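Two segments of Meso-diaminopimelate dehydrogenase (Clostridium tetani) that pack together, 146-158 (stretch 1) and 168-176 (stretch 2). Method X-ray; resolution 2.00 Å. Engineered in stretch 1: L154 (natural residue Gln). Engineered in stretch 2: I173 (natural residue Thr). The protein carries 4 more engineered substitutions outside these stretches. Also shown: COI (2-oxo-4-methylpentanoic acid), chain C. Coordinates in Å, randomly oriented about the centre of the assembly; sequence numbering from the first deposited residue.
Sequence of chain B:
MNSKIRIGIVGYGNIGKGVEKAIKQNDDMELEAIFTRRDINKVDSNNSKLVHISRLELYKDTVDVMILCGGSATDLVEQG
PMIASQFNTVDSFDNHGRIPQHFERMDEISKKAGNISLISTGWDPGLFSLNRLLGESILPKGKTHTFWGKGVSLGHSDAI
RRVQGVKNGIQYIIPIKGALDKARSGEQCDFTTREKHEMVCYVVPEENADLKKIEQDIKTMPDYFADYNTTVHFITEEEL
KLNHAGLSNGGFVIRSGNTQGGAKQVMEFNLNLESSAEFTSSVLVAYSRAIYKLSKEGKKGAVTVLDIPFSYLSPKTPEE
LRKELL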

# COMPACT_ATOMS: atom_id res chain seq x y z
N THR B 146 -14.22 -1.14 -1.71
CA THR B 146 -13.51 -0.79 -2.92
C THR B 146 -14.47 -0.03 -3.84
O THR B 146 -15.61 -0.44 -4.05
CB THR B 146 -12.99 -2.02 -3.69
OG1 THR B 146 -12.16 -2.82 -2.84
CG2 THR B 146 -12.16 -1.58 -4.88
N PHE B 147 -14.00 1.11 -4.35
CA PHE B 147 -14.79 1.93 -5.26
C PHE B 147 -13.97 2.09 -6.53
O PHE B 147 -12.75 2.19 -6.47
CB PHE B 147 -15.05 3.32 -4.67
CG PHE B 147 -15.91 3.33 -3.43
CD1 PHE B 147 -15.43 2.82 -2.23
CD2 PHE B 147 -17.18 3.90 -3.46
CE1 PHE B 147 -16.21 2.88 -1.07
CE2 PHE B 147 -17.96 3.96 -2.30
CZ PHE B 147 -17.47 3.46 -1.11
N TRP B 148 -14.55 2.11 -7.65
CA TRP B 148 -13.80 2.28 -8.88
C TRP B 148 -14.09 3.69 -9.42
O TRP B 148 -15.18 3.97 -9.93
CB TRP B 148 -14.18 1.17 -9.87
CG TRP B 148 -13.69 -0.18 -9.36
CD1 TRP B 148 -12.44 -0.72 -9.52
CD2 TRP B 148 -14.42 -1.10 -8.52
NE1 TRP B 148 -12.34 -1.91 -8.83
CE2 TRP B 148 -13.54 -2.16 -8.21
CE3 TRP B 148 -15.72 -1.12 -8.01
CZ2 TRP B 148 -13.93 -3.24 -7.41
CZ3 TRP B 148 -16.11 -2.19 -7.20
CH2 TRP B 148 -15.21 -3.24 -6.91
N GLY B 149 -13.10 4.57 -9.21
CA GLY B 149 -13.16 5.97 -9.60
C GLY B 149 -13.74 6.22 -10.96
O GLY B 149 -14.01 5.26 -11.68
N LYS B 150 -13.92 7.49 -11.32
CA LYS B 150 -14.50 7.79 -12.63
C LYS B 150 -13.76 7.09 -13.77
O LYS B 150 -12.57 7.32 -13.99
CB LYS B 150 -14.53 9.30 -12.88
CG LYS B 150 -15.15 9.67 -14.22
CD LYS B 150 -15.34 11.17 -14.35
CE LYS B 150 -15.90 11.54 -15.72
NZ LYS B 150 -16.25 12.99 -15.81
N GLY B 151 -14.44 6.12 -14.45
CA GLY B 151 -13.89 5.55 -15.65
C GLY B 151 -15.01 4.97 -16.49
O GLY B 151 -16.15 4.84 -16.02
N VAL B 152 -14.70 4.63 -17.73
CA VAL B 152 -15.68 4.10 -18.64
C VAL B 152 -15.90 2.61 -18.49
O VAL B 152 -14.99 1.86 -18.11
CB VAL B 152 -15.28 4.40 -20.09
CG1 VAL B 152 -16.38 3.95 -21.02
CG2 VAL B 152 -14.97 5.88 -20.27
N SER B 153 -17.12 2.17 -18.77
CA SER B 153 -17.47 0.76 -18.73
C SER B 153 -17.85 0.45 -20.17
O SER B 153 -18.99 0.66 -20.57
CB SER B 153 -18.65 0.51 -17.80
OG SER B 153 -18.38 1.00 -16.50
N LEU B 154 -16.89 -0.05 -20.93
CA LEU B 154 -17.11 -0.35 -22.35
C LEU B 154 -18.48 -0.94 -22.66
O LEU B 154 -19.18 -0.45 -23.55
CB LEU B 154 -16.01 -1.29 -22.87
CG LEU B 154 -16.00 -1.61 -24.37
CD1 LEU B 154 -16.98 -2.74 -24.65
CD2 LEU B 154 -16.33 -0.36 -25.19
N GLY B 155 -18.85 -1.98 -21.93
CA GLY B 155 -20.13 -2.62 -22.15
C GLY B 155 -21.25 -1.60 -22.13
O GLY B 155 -22.12 -1.60 -23.00
N HIS B 156 -21.23 -0.73 -21.12
CA HIS B 156 -22.26 0.29 -20.97
C HIS B 156 -22.34 1.27 -22.14
O HIS B 156 -23.43 1.70 -22.51
CB HIS B 156 -22.03 1.04 -19.66
CG HIS B 156 -22.25 0.20 -18.44
ND1 HIS B 156 -21.51 -0.93 -18.17
CD2 HIS B 156 -23.13 0.33 -17.42
CE1 HIS B 156 -21.93 -1.46 -17.04
NE2 HIS B 156 -22.91 -0.72 -16.56
N SER B 157 -21.19 1.62 -22.72
CA SER B 157 -21.16 2.54 -23.85
C SER B 157 -21.80 1.89 -25.06
O SER B 157 -22.49 2.55 -25.84
CB SER B 157 -19.73 2.95 -24.18
OG SER B 157 -19.23 3.86 -23.21
N ASP B 158 -21.57 0.59 -25.23
CA ASP B 158 -22.17 -0.15 -26.34
C ASP B 158 -23.66 -0.25 -26.06
O ASP B 158 -24.48 -0.10 -26.97
CB ASP B 158 -21.58 -1.57 -26.43
CG ASP B 158 -20.10 -1.57 -26.75
OD1 ASP B 158 -19.67 -0.77 -27.62
OD2 ASP B 158 -19.36 -2.39 -26.16
N ASN B 168 -24.42 8.37 -30.73
CA ASN B 168 -23.18 7.94 -30.13
C ASN B 168 -23.23 8.35 -28.65
O ASN B 168 -24.11 9.11 -28.25
CB ASN B 168 -22.01 8.61 -30.86
CG ASN B 168 -20.69 7.94 -30.56
OD1 ASN B 168 -20.65 6.90 -29.91
ND2 ASN B 168 -19.60 8.53 -31.03
N GLY B 169 -22.31 7.83 -27.85
CA GLY B 169 -22.30 8.17 -26.45
C GLY B 169 -21.24 7.46 -25.63
O GLY B 169 -20.52 6.60 -26.13
N ILE B 170 -21.15 7.83 -24.36
CA ILE B 170 -20.18 7.24 -23.45
C ILE B 170 -20.76 7.20 -22.04
O ILE B 170 -21.55 8.07 -21.66
CB ILE B 170 -18.86 8.06 -23.45
CG1 ILE B 170 -17.78 7.34 -22.64
CG2 ILE B 170 -19.13 9.44 -22.84
CD1 ILE B 170 -16.38 7.93 -22.83
N GLN B 171 -20.38 6.19 -21.27
CA GLN B 171 -20.84 6.04 -19.89
C GLN B 171 -19.66 6.09 -18.93
O GLN B 171 -18.54 5.75 -19.31
CB GLN B 171 -21.57 4.69 -19.71
CG GLN B 171 -21.94 4.35 -18.26
CD GLN B 171 -20.88 3.54 -17.51
OE1 GLN B 171 -19.69 3.59 -17.83
NE2 GLN B 171 -21.31 2.79 -16.50
N TYR B 172 -19.92 6.53 -17.71
CA TYR B 172 -18.91 6.60 -16.65
C TYR B 172 -19.53 6.07 -15.36
O TYR B 172 -20.68 6.37 -15.05
CB TYR B 172 -18.49 8.04 -16.37
CG TYR B 172 -17.73 8.74 -17.47
CD1 TYR B 172 -16.38 8.46 -17.70
CD2 TYR B 172 -18.36 9.68 -18.27
CE1 TYR B 172 -15.68 9.12 -18.71
CE2 TYR B 172 -17.68 10.34 -19.28
CZ TYR B 172 -16.34 10.06 -19.49
OH TYR B 172 -15.67 10.73 -20.47
N ILE B 173 -18.76 5.28 -14.62
CA ILE B 173 -19.22 4.80 -13.32
C ILE B 173 -18.45 5.73 -12.41
O ILE B 173 -17.25 5.97 -12.62
CB ILE B 173 -18.80 3.33 -13.04
CG1 ILE B 173 -19.51 2.38 -14.01
CG2 ILE B 173 -19.18 2.97 -11.61
CD1 ILE B 173 -19.24 0.89 -13.76
N ILE B 174 -19.11 6.28 -11.40
CA ILE B 174 -18.44 7.21 -10.51
C ILE B 174 -18.81 6.98 -9.06
O ILE B 174 -19.98 6.82 -8.73
CB ILE B 174 -18.80 8.68 -10.84
CG1 ILE B 174 -18.61 8.96 -12.33
CG2 ILE B 174 -17.95 9.62 -9.99
CD1 ILE B 174 -19.03 10.37 -12.73
N PRO B 175 -17.80 6.93 -8.17
CA PRO B 175 -18.09 6.72 -6.75
C PRO B 175 -18.90 7.91 -6.24
O PRO B 175 -18.68 9.04 -6.66
CB PRO B 175 -16.69 6.67 -6.13
CG PRO B 175 -15.88 6.02 -7.22
CD PRO B 175 -16.37 6.75 -8.46
N ILE B 176 -19.84 7.65 -5.35
CA ILE B 176 -20.68 8.70 -4.78
C ILE B 176 -19.96 9.25 -3.56
O ILE B 176 -19.62 8.50 -2.64
CB ILE B 176 -22.05 8.13 -4.37
CG1 ILE B 176 -22.78 7.63 -5.62
CG2 ILE B 176 -22.87 9.21 -3.67
CD1 ILE B 176 -24.03 6.83 -5.32
C1 COI C . -17.64 -2.68 -19.29
O1 COI C . -18.76 -2.15 -19.16
O2 COI C . -16.61 -2.05 -18.97
C2 COI C . -17.52 -4.10 -19.85
O3 COI C . -18.51 -4.76 -20.18
C3 COI C . -16.10 -4.65 -20.00
C4 COI C . -15.62 -4.47 -21.44
C5 COI C . -14.17 -4.96 -21.55
C6 COI C . -16.51 -5.27 -22.39

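The contact between 146-158 and 168-176 buries 752 Å² and centres on a short antiparallel pairing in which G151 faces I173, an engineered residue (natural Thr). Here the backbone satisfies itself reciprocally but unequally: I173 N donates to G151 O over 3.0 Å in a nearly straight bond (164°), whereas the return bond from G151 N to I173 O is weak at 3.4 Å. I173 O also receives a CA-H...O contact from K150, with CA 3.3 Å from that oxygen. G151 O is likewise shared, since Y172 CA approaches it to 3.3 Å alongside the amide of I173.

Beyond this pair the ladder yields little. Q171 O has no hydrogen-bond partner in the model, although the contact buries it; V152 CA makes a CA-H...O contact with Q171 O at 3.4 Å. W148 O is in the same position, lying 3.4 Å from P175 CD, a carbon of a residue with no amide hydrogen to offer.

Where stretch 1 leaves the strand and enters its helix, side chains take over the polar work. Q171 OE1 accepts from S153 N at 3.1 Å, but the bond is weak, its angle at the hydrogen only 131°. A second weak bond runs from S153 OG to Q171 OE1 at 3.2 Å, and the place of OG is less sure because it is modelled too close to a neighbour. The amide end of Q171 reaches the imidazole of H156, with NE2 over one ring face and 3.2 Å from CD2; NE2 is hydrogen-bonded elsewhere in the structure. The Q171 amide is better served: Q171 N donates to S157 OG at 3.2 Å and 151°, so a helix side chain fills a strand amide's need.

H156 also serves the bound 2-oxo-4-methylpentanoic acid. Its ND1 donates to COI O1 at 3.2 Å, with the ligand oxygen near the ring plane, and H156 N adds a weak bond to COI O1 at 3.5 Å.

Apolar and ring contacts make up the rest of the account. V152 and Y172 project from the same face of the sheet, and V152 CG2 lies 3.7 Å from Y172 CE1 and 3.6 Å from I170 CD1. The extended K150 side chain crosses the Y172 ring, placing CE 3.7 Å and NZ 4.5 Å from the centroid of the Y172 ring, both almost on its normal; the methylene thus makes a CH-pi contact and the ammonium a cation-pi interaction. Farther along, F147 CB packs 3.8 Å from P175 CG.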